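Local atomic coordinates of transcriptional regulator (Vibrio vulnificus, PDB entry 4IVN), a protein that probably represses transcription of the nan operon for sialic acid catabolism and binds N-acetylmannosamine 6-phosphate, a sugar phosphate of that pathway. Residues Arg119-Val124 and Asn252-Ser257; His125-Ile130 and Gly175-Ala180; Ile152-Ile157 and Pro259-Ser264; Met167-Ser172 and Gly195-Arg200. All coordinates share one frame; numbering follows the deposited sequence.

Contact 1: Arg119-Val124 and Asn252-Ser257; sequences RIVERV and NSLLES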
loop_
_atom_site.group_PDB
_atom_site.type_symbol
_atom_site.label_atom_id
_atom_site.label_comp_id
_atom_site.label_asym_id
_atom_site.label_seq_id
_atom_site.Cartn_x
_atom_site.Cartn_y
_atom_site.Cartn_z
ATOM N N ARG A 119 -1.558 -11.922 -20.755
ATOM C CA ARG A 119 -1.369 -10.877 -21.682
ATOM C C ARG A 119 -0.740 -9.611 -21.096
ATOM O O ARG A 119 0.078 -8.979 -21.757
ATOM C CB ARG A 119 -2.683 -10.524 -22.343
ATOM C CG ARG A 119 -2.958 -11.469 -23.468
ATOM C CD ARG A 119 -3.992 -10.816 -24.365
ATOM N NE ARG A 119 -5.153 -10.287 -23.592
ATOM C CZ ARG A 119 -6.173 -11.001 -23.170
ATOM N NH1 ARG A 119 -6.223 -12.340 -23.388
ATOM N NH2 ARG A 119 -7.150 -10.389 -22.522
ATOM N N ILE A 120 -1.167 -9.228 -19.886
ATOM C CA ILE A 120 -0.648 -8.004 -19.254
ATOM C C ILE A 120 0.886 -8.159 -18.967
ATOM O O ILE A 120 1.685 -7.246 -19.171
ATOM C CB ILE A 120 -1.455 -7.678 -17.962
ATOM C CG1 ILE A 120 -2.930 -7.377 -18.355
ATOM C CG2 ILE A 120 -0.789 -6.526 -17.206
ATOM C CD1 ILE A 120 -3.911 -7.250 -17.180
ATOM N N VAL A 121 1.278 -9.323 -18.489
ATOM C CA VAL A 121 2.705 -9.641 -18.303
ATOM C C VAL A 121 3.528 -9.402 -19.522
ATOM O O VAL A 121 4.598 -8.755 -19.452
ATOM C CB VAL A 121 2.891 -11.111 -17.985
ATOM C CG1 VAL A 121 4.416 -11.462 -18.061
ATOM C CG2 VAL A 121 2.283 -11.424 -16.583
ATOM N N GLU A 122 3.022 -9.854 -20.682
ATOM C CA GLU A 122 3.759 -9.679 -21.914
ATOM C C GLU A 122 3.869 -8.214 -22.303
ATOM O O GLU A 122 4.930 -7.761 -22.695
ATOM C CB GLU A 122 3.034 -10.479 -23.023
ATOM C CG GLU A 122 3.894 -11.026 -24.131
ATOM C CD GLU A 122 5.245 -11.507 -23.658
ATOM O OE1 GLU A 122 5.331 -12.231 -22.607
ATOM O OE2 GLU A 122 6.236 -11.125 -24.368
ATOM N N ARG A 123 2.778 -7.466 -22.170
ATOM C CA ARG A 123 2.844 -5.983 -22.372
ATOM C C ARG A 123 3.917 -5.294 -21.504
ATOM O O ARG A 123 4.696 -4.489 -21.998
ATOM C CB ARG A 123 1.469 -5.407 -22.134
ATOM C CG ARG A 123 0.504 -5.931 -23.240
ATOM C CD ARG A 123 -0.719 -5.061 -23.435
ATOM N NE ARG A 123 -1.740 -5.619 -24.357
ATOM C CZ ARG A 123 -1.877 -5.270 -25.636
ATOM N NH1 ARG A 123 -1.019 -4.411 -26.212
ATOM N NH2 ARG A 123 -2.900 -5.776 -26.345
ATOM N N VAL A 124 3.940 -5.607 -20.219
ATOM C CA VAL A 124 4.960 -5.083 -19.331
ATOM C C VAL A 124 6.379 -5.460 -19.776
ATOM O O VAL A 124 7.292 -4.608 -19.857
ATOM C CB VAL A 124 4.707 -5.502 -17.894
ATOM C CG1 VAL A 124 5.849 -4.955 -16.983
ATOM C CG2 VAL A 124 3.341 -4.919 -17.451
ATOM N N ASN A 252 5.258 -10.886 -9.862
ATOM C CA ASN A 252 5.719 -12.269 -9.699
ATOM C C ASN A 252 5.607 -13.163 -10.960
ATOM O O ASN A 252 6.460 -14.043 -11.156
ATOM C CB ASN A 252 5.034 -12.930 -8.511
ATOM C CG ASN A 252 5.415 -12.248 -7.181
ATOM O OD1 ASN A 252 6.356 -11.449 -7.135
ATOM N ND2 ASN A 252 4.655 -12.504 -6.140
ATOM N N SER A 253 4.540 -12.999 -11.754
ATOM C CA SER A 253 4.456 -13.673 -13.064
ATOM C C SER A 253 5.559 -13.271 -13.960
ATOM O O SER A 253 6.181 -14.152 -14.595
ATOM C CB SER A 253 3.148 -13.453 -13.782
ATOM O OG SER A 253 2.166 -13.715 -12.861
ATOM N N LEU A 254 5.832 -11.969 -14.015
ATOM C CA LEU A 254 6.960 -11.485 -14.814
ATOM C C LEU A 254 8.269 -12.208 -14.409
ATOM O O LEU A 254 9.039 -12.680 -15.276
ATOM C CB LEU A 254 7.154 -9.972 -14.684
ATOM C CG LEU A 254 6.350 -9.059 -15.591
ATOM C CD1 LEU A 254 6.147 -7.702 -14.907
ATOM C CD2 LEU A 254 6.940 -9.014 -17.019
ATOM N N LEU A 255 8.519 -12.274 -13.095
ATOM C CA LEU A 255 9.722 -12.889 -12.584
ATOM C C LEU A 255 9.726 -14.382 -12.935
ATOM O O LEU A 255 10.752 -14.965 -13.246
ATOM C CB LEU A 255 9.810 -12.678 -11.064
ATOM C CG LEU A 255 10.404 -11.281 -10.744
ATOM C CD1 LEU A 255 10.041 -10.844 -9.343
ATOM C CD2 LEU A 255 11.950 -11.311 -10.900
ATOM N N GLU A 256 8.542 -14.974 -12.982
ATOM C CA GLU A 256 8.498 -16.395 -13.335
ATOM C C GLU A 256 8.706 -16.574 -14.838
ATOM O O GLU A 256 9.360 -17.510 -15.236
ATOM C CB GLU A 256 7.197 -16.969 -12.929
ATOM C CG GLU A 256 7.051 -18.413 -13.323
ATOM C CD GLU A 256 6.497 -19.174 -12.178
ATOM O OE1 GLU A 256 7.207 -19.265 -11.149
ATOM O OE2 GLU A 256 5.353 -19.663 -12.301
ATOM N N SER A 257 8.185 -15.677 -15.690
ATOM C CA SER A 257 8.338 -15.876 -17.144
ATOM C C SER A 257 9.712 -15.451 -17.598
ATOM O O SER A 257 10.229 -15.991 -18.569
ATOM C CB SER A 257 7.261 -15.160 -17.957
ATOM O OG SER A 257 5.989 -15.391 -17.416
#
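The carbonyl O of Ser253 is gripped twice by Ser257, one turn later: by its backbone N at 2.7 Å and by its hydroxyl OG at 3.1 Å, the latter standing above the carbonyl plane. Ser253 likewise spends its own OG within helix 237-257, on the carbonyl of Val249. With that hydroxyl spent on its own helix, Ser253 offers CB to a hydrocarbon, 3.6 Å from Val121 CG2. The Val121 and Leu254 side chains slide past each other in opposite directions, CG1 of Val121 (anti to its backbone N, chi1 169°) 3.7 Å from Leu254 CD2. Leu254 CD2 also lies 3.4 Å from Val121 O. Leu254 thus forks between two valines one turn apart, its CD1 pressing tightly on Val124 CG1 at 3.5 Å, where the side chains cross at about a right angle. Compact beta-branched valines suit a helix face met so closely, while the longer leucine, with two terminal methyls, reaches both valines and also touches Ile152 and Tyr261. The axes of the two short segments pass 9.6 Å apart at 73°, a steep helix-on-helix packing that joins helices 114-126 and 237-257 in the alpha-beta-alpha sandwich of the SIS fold.

Contact 2: His125-Ile130 and Gly175-Ala180; sequences HQAEFI and GDLWFA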
loop_
_atom_site.group_PDB
_atom_site.type_symbol
_atom_site.label_atom_id
_atom_site.label_comp_id
_atom_site.label_asym_id
_atom_site.label_seq_id
_atom_site.Cartn_x
_atom_site.Cartn_y
_atom_site.Cartn_z
ATOM N N HIS A 125 6.523 -6.690 -20.167
ATOM C CA HIS A 125 7.818 -7.175 -20.604
ATOM C C HIS A 125 8.277 -6.376 -21.792
ATOM O O HIS A 125 9.431 -5.929 -21.812
ATOM C CB HIS A 125 7.751 -8.649 -20.954
ATOM C CG HIS A 125 9.041 -9.151 -21.538
ATOM N ND1 HIS A 125 10.181 -9.133 -20.856
ATOM C CD2 HIS A 125 9.366 -9.588 -22.836
ATOM C CE1 HIS A 125 11.192 -9.590 -21.640
ATOM N NE2 HIS A 125 10.690 -9.898 -22.830
ATOM N N GLN A 126 7.372 -6.136 -22.747
ATOM C CA GLN A 126 7.715 -5.376 -23.967
ATOM C C GLN A 126 7.926 -3.869 -23.701
ATOM O O GLN A 126 8.619 -3.178 -24.471
ATOM C CB GLN A 126 6.638 -5.518 -25.073
ATOM C CG GLN A 126 6.372 -6.966 -25.569
ATOM C CD GLN A 126 7.620 -7.661 -26.160
ATOM O OE1 GLN A 126 8.506 -7.007 -26.711
ATOM N NE2 GLN A 126 7.688 -8.995 -26.033
ATOM N N ALA A 127 7.336 -3.355 -22.617
ATOM C CA ALA A 127 7.208 -1.921 -22.514
ATOM C C ALA A 127 8.578 -1.288 -22.260
ATOM O O ALA A 127 9.388 -1.806 -21.488
ATOM C CB ALA A 127 6.211 -1.568 -21.437
ATOM N N GLU A 128 8.865 -0.181 -22.922
ATOM C CA GLU A 128 10.075 0.560 -22.600
ATOM C C GLU A 128 9.811 1.590 -21.479
ATOM O O GLU A 128 10.707 1.978 -20.696
ATOM C CB GLU A 128 10.575 1.254 -23.863
ATOM C CG GLU A 128 11.305 0.230 -24.775
ATOM C CD GLU A 128 11.785 0.851 -26.087
ATOM O OE1 GLU A 128 11.125 1.778 -26.585
ATOM O OE2 GLU A 128 12.819 0.413 -26.645
ATOM N N PHE A 129 8.560 2.000 -21.351
ATOM C CA PHE A 129 8.271 3.059 -20.326
ATOM C C PHE A 129 6.888 2.784 -19.808
ATOM O O PHE A 129 5.974 2.424 -20.603
ATOM C CB PHE A 129 8.342 4.484 -20.933
ATOM C CG PHE A 129 7.823 5.587 -19.971
ATOM C CD1 PHE A 129 8.674 6.170 -19.063
ATOM C CD2 PHE A 129 6.459 5.963 -19.979
ATOM C CE1 PHE A 129 8.200 7.205 -18.210
ATOM C CE2 PHE A 129 6.000 6.947 -19.118
ATOM C CZ PHE A 129 6.875 7.564 -18.251
ATOM N N ILE A 130 6.737 2.875 -18.488
ATOM C CA ILE A 130 5.458 2.560 -17.894
ATOM C C ILE A 130 5.030 3.745 -17.043
ATOM O O ILE A 130 5.742 4.157 -16.043
ATOM C CB ILE A 130 5.544 1.263 -17.028
ATOM C CG1 ILE A 130 5.925 0.055 -17.931
ATOM C CG2 ILE A 130 4.181 0.959 -16.326
ATOM C CD1 ILE A 130 6.193 -1.230 -17.160
ATOM N N GLY A 175 6.048 1.941 -27.524
ATOM C CA GLY A 175 6.947 1.439 -26.519
ATOM C C GLY A 175 6.468 1.884 -25.112
ATOM O O GLY A 175 6.952 1.387 -24.092
ATOM N N ASP A 176 5.540 2.841 -25.047
ATOM C CA ASP A 176 4.997 3.217 -23.673
ATOM C C ASP A 176 3.869 2.220 -23.291
ATOM O O ASP A 176 3.210 1.688 -24.171
ATOM C CB ASP A 176 4.375 4.640 -23.668
ATOM C CG ASP A 176 5.377 5.698 -23.976
ATOM O OD1 ASP A 176 6.584 5.372 -23.807
ATOM O OD2 ASP A 176 4.989 6.870 -24.324
ATOM N N LEU A 177 3.547 2.107 -21.999
ATOM C CA LEU A 177 2.386 1.363 -21.504
ATOM C C LEU A 177 1.882 2.159 -20.260
ATOM O O LEU A 177 2.686 2.676 -19.463
ATOM C CB LEU A 177 2.846 0.002 -20.964
ATOM C CG LEU A 177 1.921 -0.885 -20.063
ATOM C CD1 LEU A 177 0.814 -1.378 -20.982
ATOM C CD2 LEU A 177 2.602 -2.154 -19.557
ATOM N N TRP A 178 0.563 2.268 -20.100
ATOM C CA TRP A 178 -0.035 3.006 -18.937
ATOM C C TRP A 178 -0.844 2.107 -18.053
ATOM O O TRP A 178 -1.585 1.275 -18.550
ATOM C CB TRP A 178 -0.965 4.083 -19.405
ATOM C CG TRP A 178 -0.137 5.130 -20.056
ATOM C CD1 TRP A 178 0.333 5.174 -21.382
ATOM C CD2 TRP A 178 0.402 6.255 -19.407
ATOM N NE1 TRP A 178 1.125 6.274 -21.567
ATOM C CE2 TRP A 178 1.205 6.976 -20.410
ATOM C CE3 TRP A 178 0.253 6.797 -18.107
ATOM C CZ2 TRP A 178 1.844 8.186 -20.114
ATOM C CZ3 TRP A 178 0.918 7.998 -17.815
ATOM C CH2 TRP A 178 1.677 8.692 -18.814
ATOM N N PHE A 179 -0.736 2.301 -16.731
ATOM C CA PHE A 179 -1.652 1.679 -15.798
ATOM C C PHE A 179 -2.546 2.757 -15.154
ATOM O O PHE A 179 -2.053 3.796 -14.676
ATOM C CB PHE A 179 -0.829 1.059 -14.707
ATOM C CG PHE A 179 -0.295 -0.302 -15.098
ATOM C CD1 PHE A 179 0.919 -0.393 -15.744
ATOM C CD2 PHE A 179 -1.021 -1.460 -14.858
ATOM C CE1 PHE A 179 1.463 -1.622 -16.100
ATOM C CE2 PHE A 179 -0.488 -2.694 -15.243
ATOM C CZ PHE A 179 0.697 -2.762 -15.914
ATOM N N ALA A 180 -3.844 2.546 -15.180
ATOM C CA ALA A 180 -4.818 3.505 -14.601
ATOM C C ALA A 180 -5.278 2.773 -13.364
ATOM O O ALA A 180 -5.904 1.733 -13.499
ATOM C CB ALA A 180 -6.022 3.750 -15.608
#
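Ile130 and Phe179 meet on the buried face of the parallel sheet, where CG2 of Ile130 comes in at the ring edge, 3.6 Å from Phe179 CD1. Beside them Ala127 CB, from the turn before the strand, rests 3.7 Å from Leu177 CB, and Val124 of helix 114-126 closes over Ile130, Leu177 and Phe179; the apolar residues suit this enclosed layer. The other face is looser and partly exposed. There the Phe129 ring and the Asp176 carboxylate are turned 62° apart, with Asp176 OD1 3.5 Å from Phe129 CB, and Trp178 CZ2 reaches only the ring edge of Phe129, 4.4 Å from CE2. Between the faces, main-chain bonds join the two strands. Gly175 O accepts both Glu128 N at 2.7 Å and, tilted from the carbonyl plane, Phe129 N at 3.2 Å; farther along, Leu177 N bonds to Phe129 O at 2.8 Å. Glycine suits position 175 because its backbone angles (phi 103°) would jam a CB against the preceding carbonyl. Asp176 OD2 is held by Ser173 N and Ser172 OG, donors that would offset its charge. The pairing of strands 129-133 and 176-181 therefore rests on main-chain bonds and a hydrocarbon face, with the carboxylate kept to the more open side.

Contact 3: Ile152-Ile157 and Pro259-Ser264; sequences IGKKAI and PEYKDS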
loop_
_atom_site.group_PDB
_atom_site.type_symbol
_atom_site.label_atom_id
_atom_site.label_comp_id
_atom_site.label_asym_id
_atom_site.label_seq_id
_atom_site.Cartn_x
_atom_site.Cartn_y
_atom_site.Cartn_z
ATOM N N ILE A 152 12.517 -4.555 -10.715
ATOM C CA ILE A 152 12.900 -5.324 -11.931
ATOM C C ILE A 152 13.544 -4.553 -13.063
ATOM O O ILE A 152 13.803 -5.119 -14.143
ATOM C CB ILE A 152 11.763 -6.219 -12.409
ATOM C CG1 ILE A 152 10.554 -5.434 -12.980
ATOM C CG2 ILE A 152 11.421 -7.114 -11.226
ATOM C CD1 ILE A 152 9.566 -6.377 -13.670
ATOM N N GLY A 153 13.883 -3.302 -12.811
ATOM C CA GLY A 153 14.713 -2.531 -13.742
ATOM C C GLY A 153 13.872 -1.880 -14.861
ATOM O O GLY A 153 14.432 -1.425 -15.846
ATOM N N LYS A 154 12.543 -1.753 -14.684
ATOM C CA LYS A 154 11.718 -1.107 -15.716
ATOM C C LYS A 154 11.736 0.395 -15.418
ATOM O O LYS A 154 11.806 0.811 -14.200
ATOM C CB LYS A 154 10.257 -1.557 -15.662
ATOM C CG LYS A 154 9.971 -3.043 -15.988
ATOM C CD LYS A 154 10.580 -3.468 -17.323
ATOM C CE LYS A 154 9.764 -3.026 -18.503
ATOM N NZ LYS A 154 10.157 -3.906 -19.691
ATOM N N LYS A 155 11.550 1.213 -16.447
ATOM C CA LYS A 155 11.292 2.646 -16.101
ATOM C C LYS A 155 9.815 2.797 -15.769
ATOM O O LYS A 155 8.974 2.450 -16.624
ATOM C CB LYS A 155 11.638 3.535 -17.332
ATOM C CG LYS A 155 13.125 3.398 -17.734
ATOM C CD LYS A 155 13.912 4.018 -16.549
ATOM C CE LYS A 155 15.374 4.336 -16.882
ATOM N NZ LYS A 155 16.049 3.156 -17.528
ATOM N N ALA A 156 9.483 3.242 -14.565
ATOM C CA ALA A 156 8.080 3.438 -14.196
ATOM C C ALA A 156 7.986 4.753 -13.494
ATOM O O ALA A 156 8.807 5.105 -12.604
ATOM C CB ALA A 156 7.569 2.323 -13.300
ATOM N N ILE A 157 6.973 5.512 -13.878
ATOM C CA ILE A 157 6.653 6.718 -13.123
ATOM C C ILE A 157 5.223 6.642 -12.633
ATOM O O ILE A 157 4.285 6.352 -13.407
ATOM C CB ILE A 157 6.810 7.958 -13.990
ATOM C CG1 ILE A 157 6.449 9.214 -13.180
ATOM C CG2 ILE A 157 5.851 7.863 -15.131
ATOM C CD1 ILE A 157 6.813 10.426 -13.936
ATOM N N PRO A 259 12.949 -14.964 -15.777
ATOM C CA PRO A 259 13.899 -15.065 -14.657
ATOM C C PRO A 259 15.105 -14.125 -14.725
ATOM O O PRO A 259 15.689 -13.846 -13.672
ATOM C CB PRO A 259 14.316 -16.570 -14.622
ATOM C CG PRO A 259 13.576 -17.241 -15.728
ATOM C CD PRO A 259 12.561 -16.299 -16.303
ATOM N N GLU A 260 15.453 -13.589 -15.899
ATOM C CA GLU A 260 16.517 -12.573 -15.964
ATOM C C GLU A 260 16.199 -11.288 -15.113
ATOM O O GLU A 260 17.133 -10.541 -14.718
ATOM C CB GLU A 260 16.857 -12.218 -17.439
ATOM C CG GLU A 260 16.481 -10.813 -17.958
ATOM C CD GLU A 260 15.171 -10.640 -18.820
ATOM O OE1 GLU A 260 14.771 -11.512 -19.660
ATOM O OE2 GLU A 260 14.553 -9.541 -18.705
ATOM N N TYR A 261 14.908 -11.022 -14.864
ATOM C CA TYR A 261 14.546 -9.895 -13.966
ATOM C C TYR A 261 15.083 -10.023 -12.562
ATOM O O TYR A 261 15.316 -9.042 -11.892
ATOM C CB TYR A 261 13.030 -9.710 -13.896
ATOM C CG TYR A 261 12.440 -9.142 -15.192
ATOM C CD1 TYR A 261 12.933 -7.949 -15.753
ATOM C CD2 TYR A 261 11.349 -9.730 -15.763
ATOM C CE1 TYR A 261 12.366 -7.408 -16.900
ATOM C CE2 TYR A 261 10.765 -9.214 -16.938
ATOM C CZ TYR A 261 11.281 -8.069 -17.489
ATOM O OH TYR A 261 10.648 -7.589 -18.633
ATOM N N LYS A 262 15.356 -11.244 -12.137
ATOM C CA LYS A 262 16.019 -11.463 -10.865
ATOM C C LYS A 262 17.392 -10.804 -10.752
ATOM O O LYS A 262 17.775 -10.466 -9.644
ATOM C CB LYS A 262 16.170 -12.931 -10.586
ATOM C CG LYS A 262 14.901 -13.657 -10.197
ATOM C CD LYS A 262 15.323 -15.121 -10.011
ATOM C CE LYS A 262 14.203 -16.056 -9.602
ATOM N NZ LYS A 262 14.808 -17.338 -9.062
ATOM N N ASP A 263 18.132 -10.616 -11.856
ATOM C CA ASP A 263 19.358 -9.819 -11.766
ATOM C C ASP A 263 19.073 -8.390 -11.378
ATOM O O ASP A 263 19.958 -7.788 -10.715
ATOM C CB ASP A 263 20.171 -9.764 -13.071
ATOM C CG ASP A 263 20.464 -11.172 -13.622
ATOM O OD1 ASP A 263 20.429 -12.125 -12.850
ATOM O OD2 ASP A 263 20.660 -11.309 -14.827
ATOM N N SER A 264 17.963 -7.770 -11.888
ATOM C CA SER A 264 17.667 -6.411 -11.426
ATOM C C SER A 264 17.255 -6.413 -9.991
ATOM O O SER A 264 17.582 -5.479 -9.320
ATOM C CB SER A 264 16.576 -5.613 -12.232
ATOM O OG SER A 264 17.093 -5.429 -13.576
HETATM O O HOH W 1 12.090 -6.033 -19.822
#
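Ile152 and Gly153 belong to the Schellman motif that ends helix 137-151, and this turn packs against Tyr261 and Ser264 of helix 261-270. Gly153 takes the C-prime position with positive phi (85°), and Lys154 N bonds back to Leu149 O. In Ile152, CG1 sits between the backbone N and the carbonyl carbon (chi1 69°), the crowded position, and the CD1 it carries stands over the centre of the Tyr261 ring. This CH-pi contact measures 4.2 Å from Ile152 CD1 to the ring centroid, only 6° off the normal; the opposite face is met near its rim by Glu260 OE2. Alongside, Tyr261 CD1 approaches Ile152 O at 3.4 Å. The turn forms part of the beta-alpha-beta crossover from strand 129-133 through helix 137-151 to strand 156-159, so helix 261-270 is docked where the crossover helix gives way to its second strand. Ser264, small enough to fit against the Ile152 carbonyl, lays CB 3.3 Å from Ile152 C. The Lys154 chain bends at chi2 and chi3, and its NZ donates to a water at 2.9 Å and to the carbonyls of Ala127 and Val124. That water lies doubtfully close to Tyr261 OH, the hydroxyl that bonds to His125 ND1.

Contact 4: Met167-Ser172 and Gly195-Arg200; sequences MSASRS and GLAYKR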
loop_
_atom_site.group_PDB
_atom_site.type_symbol
_atom_site.label_atom_id
_atom_site.label_comp_id
_atom_site.label_asym_id
_atom_site.label_seq_id
_atom_site.Cartn_x
_atom_site.Cartn_y
_atom_site.Cartn_z
ATOM N N MET A 167 -0.467 15.549 -19.483
ATOM C CA MET A 167 0.533 15.996 -20.430
ATOM C C MET A 167 1.423 14.872 -20.947
ATOM O O MET A 167 1.605 14.755 -22.196
ATOM C CB MET A 167 1.351 17.198 -19.881
ATOM C CG MET A 167 0.398 18.361 -19.517
ATOM S SD MET A 167 1.567 19.591 -18.905
ATOM C CE MET A 167 0.462 21.012 -18.902
ATOM N N SER A 168 1.901 13.985 -20.053
ATOM C CA SER A 168 2.702 12.805 -20.525
ATOM C C SER A 168 1.930 11.862 -21.415
ATOM O O SER A 168 2.419 11.432 -22.456
ATOM C CB SER A 168 3.274 11.955 -19.347
ATOM O OG SER A 168 4.462 12.595 -19.019
ATOM N N ALA A 169 0.710 11.551 -21.015
ATOM C CA ALA A 169 -0.125 10.621 -21.819
ATOM C C ALA A 169 -0.377 11.220 -23.188
ATOM O O ALA A 169 -0.432 10.498 -24.191
ATOM C CB ALA A 169 -1.475 10.333 -21.126
ATOM N N SER A 170 -0.510 12.553 -23.255
ATOM C CA SER A 170 -0.952 13.130 -24.529
ATOM C C SER A 170 0.174 13.042 -25.587
ATOM O O SER A 170 -0.116 13.156 -26.748
ATOM C CB SER A 170 -1.417 14.604 -24.430
ATOM O OG SER A 170 -0.249 15.323 -24.246
ATOM N N ARG A 171 1.405 12.773 -25.164
ATOM C CA ARG A 171 2.525 12.712 -26.096
ATOM C C ARG A 171 3.078 11.282 -26.126
ATOM O O ARG A 171 4.148 10.989 -26.649
ATOM C CB ARG A 171 3.623 13.714 -25.712
ATOM C CG ARG A 171 3.169 15.208 -25.712
ATOM C CD ARG A 171 3.348 15.875 -27.123
ATOM N NE ARG A 171 2.639 15.226 -28.171
ATOM C CZ ARG A 171 2.944 15.193 -29.481
ATOM N NH1 ARG A 171 4.037 15.735 -30.012
ATOM N NH2 ARG A 171 2.118 14.555 -30.272
ATOM N N SER A 172 2.347 10.388 -25.537
ATOM C CA SER A 172 2.756 9.024 -25.408
ATOM C C SER A 172 2.934 8.323 -26.796
ATOM O O SER A 172 2.177 8.635 -27.759
ATOM C CB SER A 172 1.660 8.314 -24.686
ATOM O OG SER A 172 2.161 7.114 -24.108
ATOM N N GLY A 195 -7.548 8.101 -20.773
ATOM C CA GLY A 195 -8.237 8.340 -22.070
ATOM C C GLY A 195 -7.353 8.955 -23.129
ATOM O O GLY A 195 -7.423 8.597 -24.325
ATOM N N LEU A 196 -6.455 9.849 -22.729
ATOM C CA LEU A 196 -5.505 10.409 -23.707
ATOM C C LEU A 196 -4.515 9.398 -24.346
ATOM O O LEU A 196 -4.262 9.474 -25.596
ATOM C CB LEU A 196 -4.703 11.517 -23.051
ATOM C CG LEU A 196 -5.632 12.777 -22.819
ATOM C CD1 LEU A 196 -4.942 13.678 -21.739
ATOM C CD2 LEU A 196 -5.944 13.518 -24.147
ATOM N N ALA A 197 -3.979 8.484 -23.534
ATOM C CA ALA A 197 -3.118 7.416 -24.008
ATOM C C ALA A 197 -3.949 6.435 -24.847
ATOM O O ALA A 197 -3.565 6.062 -25.961
ATOM C CB ALA A 197 -2.496 6.673 -22.832
ATOM N N TYR A 198 -5.087 6.019 -24.301
ATOM C CA TYR A 198 -5.963 5.145 -25.025
ATOM C C TYR A 198 -6.274 5.677 -26.403
ATOM O O TYR A 198 -6.222 4.914 -27.397
ATOM C CB TYR A 198 -7.240 4.930 -24.259
ATOM C CG TYR A 198 -8.102 3.825 -24.866
ATOM C CD1 TYR A 198 -7.859 2.471 -24.521
ATOM C CD2 TYR A 198 -9.157 4.126 -25.745
ATOM C CE1 TYR A 198 -8.633 1.445 -25.049
ATOM C CE2 TYR A 198 -9.958 3.109 -26.290
ATOM C CZ TYR A 198 -9.703 1.775 -25.924
ATOM O OH TYR A 198 -10.467 0.735 -26.399
ATOM N N LYS A 199 -6.513 6.975 -26.524
ATOM C CA LYS A 199 -6.851 7.560 -27.836
ATOM C C LYS A 199 -5.691 7.656 -28.827
ATOM O O LYS A 199 -5.875 7.745 -30.047
ATOM C CB LYS A 199 -7.611 8.888 -27.709
ATOM C CG LYS A 199 -8.990 8.676 -27.105
ATOM C CD LYS A 199 -9.576 9.967 -26.517
ATOM C CE LYS A 199 -10.731 9.644 -25.556
ATOM N NZ LYS A 199 -11.893 10.573 -25.690
ATOM N N ARG A 200 -4.485 7.542 -28.325
ATOM C CA ARG A 200 -3.344 7.529 -29.207
ATOM C C ARG A 200 -2.862 6.107 -29.478
ATOM O O ARG A 200 -1.714 5.955 -29.886
ATOM C CB ARG A 200 -2.217 8.278 -28.537
ATOM C CG ARG A 200 -2.426 9.758 -28.624
ATOM C CD ARG A 200 -1.451 10.413 -27.710
ATOM N NE ARG A 200 -0.069 10.249 -28.190
ATOM C CZ ARG A 200 0.460 10.964 -29.182
ATOM N NH1 ARG A 200 -0.258 11.889 -29.829
ATOM N NH2 ARG A 200 1.719 10.772 -29.505
#
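Arg200 turns its guanidinium side-on to Ser172, so that NE and NH2 both grip the one carbonyl, Ser172 O. This clasp joins the C-terminal ends of two helices, 162-170 and 188-199, that pack side by side in the alpha-beta-alpha sandwich of the SIS domain; helix 188-199 is the crossover between strands 176-181 and 204-208. Both bonds are 2.8 Å (Arg200 NE and NH2 to Ser172 O), and the oxygen lies within 4° of the guanidinium plane. NE approaches it on a lone pair, in the carbonyl plane, whereas NH2 comes from above that plane. The chain gets there by a bend at chi3 (68°), which places NE. One face of the guanidinium is covered by Ser170 O, 3.0 Å above the plane, at too poor an angle for a hydrogen bond; a cation nonetheless suits the carbonyl-rich end of a helix. Arg171 brings its own guanidinium against this group, the planes 69° apart, with Arg171 NH2 at 3.6 Å from Arg200 NH1, a repulsion the nearby carbonyls may soften. Deeper in, two alanines, Ala169 and Ala197, let the helices come close, and both touch Trp178 of strand 176-181. Ala169 CB also touches Leu196 CB at 3.9 Å, and it lies 4.2 Å from Ala197 CB.

Overall arrangement
Contacts 2 and 3 include strands of one parallel sheet, and contacts 1 and 4 join helices packed about it. Contacts 1, 2 and 3 cluster on the same side of the chain's centre, their own centres 11 to 13 Å apart: contacts 1 and 2 share helix 114-126, contacts 2 and 3 reach the neighbouring strands 129-133 and 156-159, and helices 237-257 and 261-270 follow each other through contacts 1 and 3. Contact 4 sits 12 Å from contact 2, linked through Trp178, but 23 to 24 Å from the other two. Along the chain, contacts 2 and 4 both fall between the two segments of contact 1. The late helices thus return to helix 114-126 and to the turn before strand 156-159, bringing distant parts of the sequence together.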